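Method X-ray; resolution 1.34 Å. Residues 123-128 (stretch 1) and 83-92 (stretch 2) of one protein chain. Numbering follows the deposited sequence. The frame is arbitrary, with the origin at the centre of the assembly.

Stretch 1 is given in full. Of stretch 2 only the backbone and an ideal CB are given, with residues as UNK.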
ATOM      1  N   TYR A 123      10.101  -4.289   6.303  1.00 15.52           N
ATOM      2  CA  TYR A 123      11.462  -4.829   6.355  1.00 16.58           C
ATOM      3  C   TYR A 123      12.610  -3.855   6.076  1.00 15.63           C
ATOM      4  O   TYR A 123      13.446  -3.613   6.949  1.00 17.34           O
ATOM      5  CB  TYR A 123      11.569  -6.045   5.413  1.00 15.62           C
ATOM      6  CG  TYR A 123      12.960  -6.654   5.330  1.00 15.70           C
ATOM      7  CD1 TYR A 123      13.449  -7.462   6.346  1.00 18.18           C
ATOM      8  CD2 TYR A 123      13.776  -6.425   4.228  1.00 16.59           C
ATOM      9  CE1 TYR A 123      14.717  -8.010   6.277  1.00 18.36           C
ATOM     10  CE2 TYR A 123      15.049  -6.967   4.151  1.00 18.82           C
ATOM     11  CZ  TYR A 123      15.512  -7.762   5.177  1.00 19.70           C
ATOM     12  OH  TYR A 123      16.776  -8.311   5.110  1.00 21.25           O
ATOM     13  N   ILE A 124      12.670  -3.316   4.864  1.00 14.14           N
ATOM     14  CA  ILE A 124      13.930  -2.741   4.370  1.00 15.12           C
ATOM     15  C   ILE A 124      14.405  -1.484   5.112  1.00 17.72           C
ATOM     16  O   ILE A 124      15.612  -1.264   5.252  1.00 18.10           O
ATOM     17  CB  ILE A 124      13.899  -2.493   2.832  1.00 17.09           C
ATOM     18  CG1 ILE A 124      15.321  -2.453   2.256  1.00 17.74           C
ATOM     19  CG2 ILE A 124      13.119  -1.233   2.511  1.00 20.07           C
ATOM     20  CD1 ILE A 124      16.046  -3.780   2.313  1.00 19.21           C
ATOM     21  N   ASP A 125      13.470  -0.676   5.603  1.00 15.97           N
ATOM     22  CA  ASP A 125      13.848   0.567   6.270  1.00 17.14           C
ATOM     23  C   ASP A 125      14.095   0.429   7.773  1.00 16.67           C
ATOM     24  O   ASP A 125      14.499   1.383   8.426  1.00 18.50           O
ATOM     25  CB  ASP A 125      12.818   1.670   6.000  1.00 22.79           C
ATOM     26  CG  ASP A 125      12.997   2.319   4.632  1.00 27.18           C
ATOM     27  OD1 ASP A 125      14.071   2.139   4.014  1.00 28.21           O
ATOM     28  OD2 ASP A 125      12.070   3.019   4.181  1.00 36.82           O
ATOM     29  N   LEU A 126      13.869  -0.760   8.312  1.00 16.82           N
ATOM     30  CA  LEU A 126      14.071  -0.999   9.734  1.00 17.96           C
ATOM     31  C   LEU A 126      15.538  -1.244  10.064  1.00 20.90           C
ATOM     32  O   LEU A 126      16.238  -1.956   9.344  1.00 22.86           O
ATOM     33  CB  LEU A 126      13.256  -2.203  10.193  1.00 19.63           C
ATOM     34  CG  LEU A 126      11.742  -2.086  10.108  1.00 21.15           C
ATOM     35  CD1 LEU A 126      11.106  -3.418  10.466  1.00 26.01           C
ATOM     36  CD2 LEU A 126      11.249  -0.976  11.024  1.00 20.56           C
ATOM     37  N   ILE A 127      16.000  -0.655  11.162  1.00 21.24           N
ATOM     38  CA  ILE A 127      17.328  -0.954  11.675  1.00 25.63           C
ATOM     39  C   ILE A 127      17.360  -2.385  12.189  1.00 28.11           C
ATOM     40  O   ILE A 127      18.259  -3.160  11.856  1.00 36.82           O
ATOM     41  CB  ILE A 127      17.703  -0.017  12.830  1.00 31.28           C
ATOM     42  CG1 ILE A 127      17.807   1.421  12.327  1.00 32.66           C
ATOM     43  CG2 ILE A 127      19.013  -0.459  13.466  1.00 31.50           C
ATOM     44  CD1 ILE A 127      17.914   2.440  13.425  1.00 35.95           C
ATOM     45  N   ASP A 128      16.371  -2.727  13.009  1.00 26.66           N
ATOM     46  CA  ASP A 128      16.269  -4.067  13.573  1.00 27.61           C
ATOM     47  C   ASP A 128      15.257  -4.885  12.785  1.00 26.22           C
ATOM     48  O   ASP A 128      14.045  -4.659  12.871  1.00 26.66           O
ATOM     49  CB  ASP A 128      15.874  -3.998  15.049  1.00 30.41           C
ATOM     50  CG  ASP A 128      15.758  -5.367  15.689  1.00 40.55           C
ATOM     51  OD1 ASP A 128      16.191  -6.359  15.064  1.00 36.54           O
ATOM     52  OD2 ASP A 128      15.242  -5.450  16.825  1.00 49.40           O
ATOM     53  N   UNK A  83      10.740   7.338  15.713  1.00 16.31           N
ATOM     54  CA  UNK A  83      11.413   7.410  14.427  1.00 16.75           C
ATOM     55  C   UNK A  83      12.732   6.633  14.446  1.00 16.87           C
ATOM     56  O   UNK A  83      13.238   6.231  13.400  1.00 16.78           O
ATOM     57  CB  UNK A  83      11.664   8.870  14.045  1.00 16.75           C
ATOM     58  N   UNK A  84      13.278   6.402  15.641  1.00 16.63           N
ATOM     59  CA  UNK A  84      14.552   5.693  15.779  1.00 18.13           C
ATOM     60  C   UNK A  84      14.520   4.232  15.293  1.00 18.35           C
ATOM     61  O   UNK A  84      15.564   3.591  15.192  1.00 19.56           O
ATOM     62  CB  UNK A  84      14.983   5.723  17.247  1.00 18.13           C
ATOM     63  N   UNK A  85      13.332   3.715  14.997  1.00 16.93           N
ATOM     64  CA  UNK A  85      13.196   2.373  14.417  1.00 15.72           C
ATOM     65  C   UNK A  85      13.804   2.267  13.025  1.00 16.05           C
ATOM     66  O   UNK A  85      14.086   1.166  12.546  1.00 19.16           O
ATOM     67  CB  UNK A  85      11.719   1.979  14.356  1.00 15.72           C
ATOM     68  N   UNK A  86      13.963   3.404  12.363  1.00 15.85           N
ATOM     69  CA  UNK A  86      14.278   3.408  10.941  1.00 14.98           C
ATOM     70  C   UNK A  86      15.710   3.841  10.669  1.00 16.33           C
ATOM     71  O   UNK A  86      16.322   4.554  11.469  1.00 16.49           O
ATOM     72  CB  UNK A  86      13.310   4.327  10.193  1.00 14.98           C
ATOM     73  N   UNK A  87      16.245   3.410   9.535  1.00 15.44           N
ATOM     74  CA  UNK A  87      17.607   3.782   9.186  1.00 17.11           C
ATOM     75  C   UNK A  87      17.740   5.270   8.863  1.00 16.41           C
ATOM     76  O   UNK A  87      16.748   5.984   8.645  1.00 15.39           O
ATOM     77  CB  UNK A  87      18.082   2.948   7.994  1.00 17.11           C
ATOM     78  N   UNK A  88      18.979   5.736   8.854  1.00 17.91           N
ATOM     79  CA  UNK A  88      19.252   7.156   8.734  1.00 17.76           C
ATOM     80  C   UNK A  88      18.609   7.803   7.509  1.00 18.27           C
ATOM     81  O   UNK A  88      18.015   8.878   7.615  1.00 18.27           O
ATOM     82  CB  UNK A  88      20.765   7.379   8.692  1.00 17.76           C
ATOM     83  N   UNK A  89      18.718   7.169   6.344  1.00 19.57           N
ATOM     84  CA  UNK A  89      18.127   7.770   5.151  1.00 21.48           C
ATOM     85  C   UNK A  89      16.606   7.879   5.247  1.00 16.63           C
ATOM     86  O   UNK A  89      16.024   8.884   4.839  1.00 15.59           O
ATOM     87  CB  UNK A  89      18.508   6.954   3.914  1.00 21.48           C
ATOM     88  N   UNK A  90      15.971   6.864   5.826  1.00 16.52           N
ATOM     89  CA  UNK A  90      14.523   6.895   6.025  1.00 15.41           C
ATOM     90  C   UNK A  90      14.095   7.978   7.024  1.00 12.08           C
ATOM     91  O   UNK A  90      13.109   8.680   6.803  1.00 12.20           O
ATOM     92  CB  UNK A  90      14.037   5.527   6.507  1.00 15.41           C
ATOM     93  N   UNK A  91      14.837   8.119   8.117  1.00 11.95           N
ATOM     94  CA  UNK A  91      14.504   9.132   9.122  1.00 13.07           C
ATOM     95  C   UNK A  91      14.564  10.523   8.503  1.00 12.00           C
ATOM     96  O   UNK A  91      13.680  11.354   8.720  1.00 13.75           O
ATOM     97  CB  UNK A  91      15.452   9.041  10.320  1.00 13.07           C
ATOM     98  N   UNK A  92      15.611  10.777   7.729  1.00 12.12           N
ATOM     99  CA  UNK A  92      15.764  12.065   7.082  1.00 13.92           C
ATOM    100  C   UNK A  92      14.653  12.299   6.063  1.00 13.18           C
ATOM    101  O   UNK A  92      14.040  13.375   6.039  1.00 14.12           O
ATOM    102  CB  UNK A  92      17.134  12.161   6.408  1.00 13.92           C
TER

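Stretch 2 passes stretch 1 through a single beta bridge: the amide N of Ile 127 donates to O of position 85 (3.0 Å), and N of position 87 donates to O of Asp 125 (2.9 Å). These bonds use backbone atoms and so do not choose the side chains, except that the donor at 87 rules out proline.

Position 83 opens a 3-10 segment, its CB beyond reach of stretch 1; many residues would serve. It is Met 83. At 84 CB points away, so a polar residue is as plausible as any. In Asp 84 the carbonyl O meets CD1 of Ile 127 at 3.2 Å.

At 85 CB points sideways, its ideal position 4.5 Å from CD2 of Leu 126. An aliphatic residue or a long chain with an aliphatic base would suit. Arg 85 is of the latter kind: its CB lies 4.4 Å from Leu 126 CD2, while its end leads away. Its carbonyl O also accepts from a water, 2.7 Å away, that in turn accepts from N of Asp 128 at 2.8 Å.

Position 86 has extended backbone angles (-108/155). CB points away overall, yet its ideal position is 3.6 Å from O of Asp 125, and CD2 of Leu 126 offers an apolar surface 5.8 Å from that CB. A large aliphatic or aromatic residue could reach it. Tyr 86 does so, placing CE1 3.7 Å from CD2 of Leu 126.

Position 87 precedes a helix, with phi/psi of -69/164 typical of an N-cap; Ser, Thr, Asp or Asn would be natural. Its sideways CB lies near O of Asp 125 and CG1 of Ile 127. Asn 87 caps the helix, its OD1 accepting from N of position 90 (3.0 Å).

At 88 CB points away, and stretch 1 sets no limit, so many residues would suit; Gln 88 makes no contact. Position 89 points sideways, with no part of stretch 1 near its CB; a polar residue is reasonable, and Asn 89 approaches only peripherally.

Position 90 points toward stretch 1, its ideal CB 3.9 Å from CG of Asp 125. A small residue fits this close approach, although a polar one might address the carboxylate. Ala 90 rests its CB 3.8 Å from that CG.

Position 91 points sideways, and a long chain could return to Ile 127. Arg 91 does: NH1 donates to O of Tyr 86 (2.8 Å), and CD1 of Ile 127 lies at the guanidinium edge, 3.9 Å from NH1. Position 92 is out of reach of stretch 1, so most helix-compatible residues would do; it is His 92.

Stretch 2 83-92: MDRYNQNARH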
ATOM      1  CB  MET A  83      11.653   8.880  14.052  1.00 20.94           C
ATOM      2  CG  MET A  83      12.404   9.070  12.745  1.00 21.97           C
ATOM      3  SD  MET A  83      11.326   8.878  11.307  1.00 20.25           S
ATOM      4  CE  MET A  83      10.888  10.587  11.019  1.00 16.09           C
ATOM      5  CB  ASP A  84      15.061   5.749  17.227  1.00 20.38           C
ATOM      6  CG  ASP A  84      15.519   7.138  17.638  1.00 21.39           C
ATOM      7  OD1 ASP A  84      15.540   8.048  16.779  1.00 23.26           O
ATOM      8  OD2 ASP A  84      15.886   7.317  18.818  1.00 29.06           O
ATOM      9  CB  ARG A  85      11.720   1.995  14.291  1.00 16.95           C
ATOM     10  CG  ARG A  85      11.041   1.632  15.587  1.00 18.66           C
ATOM     11  CD  ARG A  85       9.545   1.495  15.370  1.00 22.42           C
ATOM     12  NE  ARG A  85       8.904   2.799  15.186  1.00 17.12           N
ATOM     13  CZ  ARG A  85       7.635   2.972  14.829  1.00 15.31           C
ATOM     14  NH1 ARG A  85       6.862   1.921  14.580  1.00 17.70           N
ATOM     15  NH2 ARG A  85       7.143   4.201  14.702  1.00 14.99           N
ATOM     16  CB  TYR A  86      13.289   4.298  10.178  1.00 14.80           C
ATOM     17  CG  TYR A  86      11.847   3.979  10.489  1.00 14.81           C
ATOM     18  CD1 TYR A  86      11.281   2.778  10.081  1.00 16.16           C
ATOM     19  CD2 TYR A  86      11.053   4.874  11.200  1.00 15.69           C
ATOM     20  CE1 TYR A  86       9.967   2.472  10.373  1.00 16.86           C
ATOM     21  CE2 TYR A  86       9.732   4.571  11.499  1.00 13.49           C
ATOM     22  CZ  TYR A  86       9.197   3.370  11.080  1.00 13.53           C
ATOM     23  OH  TYR A  86       7.888   3.049  11.364  1.00 14.78           O
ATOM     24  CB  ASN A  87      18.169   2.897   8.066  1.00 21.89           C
ATOM     25  CG  ASN A  87      17.401   3.027   6.771  1.00 22.48           C
ATOM     26  OD1 ASN A  87      16.950   4.108   6.410  1.00 27.39           O
ATOM     27  ND2 ASN A  87      17.258   1.915   6.056  1.00 26.82           N
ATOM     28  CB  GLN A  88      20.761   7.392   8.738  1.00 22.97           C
ATOM     29  CG  GLN A  88      21.159   8.840   8.613  1.00 24.99           C
ATOM     30  CD  GLN A  88      22.654   9.024   8.747  1.00 24.77           C
ATOM     31  OE1 GLN A  88      23.279   8.449   9.638  1.00 30.43           O
ATOM     32  NE2 GLN A  88      23.238   9.822   7.858  1.00 28.04           N
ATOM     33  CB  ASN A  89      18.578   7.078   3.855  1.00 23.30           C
ATOM     34  CG  ASN A  89      18.128   5.633   3.756  1.00 40.72           C
ATOM     35  OD1 ASN A  89      17.126   5.235   4.342  1.00 53.05           O
ATOM     36  ND2 ASN A  89      18.872   4.840   2.988  1.00 49.43           N
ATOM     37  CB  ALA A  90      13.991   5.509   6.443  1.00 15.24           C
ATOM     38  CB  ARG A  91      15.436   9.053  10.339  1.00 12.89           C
ATOM     39  CG  ARG A  91      15.328   7.739  11.089  1.00 14.86           C
ATOM     40  CD  ARG A  91      15.954   7.826  12.477  1.00 16.44           C
ATOM     41  NE  ARG A  91      17.325   8.329  12.464  1.00 19.85           N
ATOM     42  CZ  ARG A  91      18.414   7.564  12.496  1.00 21.62           C
ATOM     43  NH1 ARG A  91      18.303   6.243  12.522  1.00 23.52           N
ATOM     44  NH2 ARG A  91      19.623   8.125  12.512  1.00 23.55           N
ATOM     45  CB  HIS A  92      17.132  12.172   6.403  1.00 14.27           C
ATOM     46  CG  HIS A  92      17.319  13.429   5.611  1.00 14.78           C
ATOM     47  ND1 HIS A  92      17.350  14.680   6.191  1.00 17.17           N
ATOM     48  CD2 HIS A  92      17.483  13.626   4.281  1.00 19.85           C
ATOM     49  CE1 HIS A  92      17.535  15.592   5.254  1.00 19.60           C
ATOM     50  NE2 HIS A  92      17.620  14.980   4.087  1.00 21.23           N
TER
HETATM   51  O   HOH W   1      14.351  -1.079  13.998  1.00 24.19           O
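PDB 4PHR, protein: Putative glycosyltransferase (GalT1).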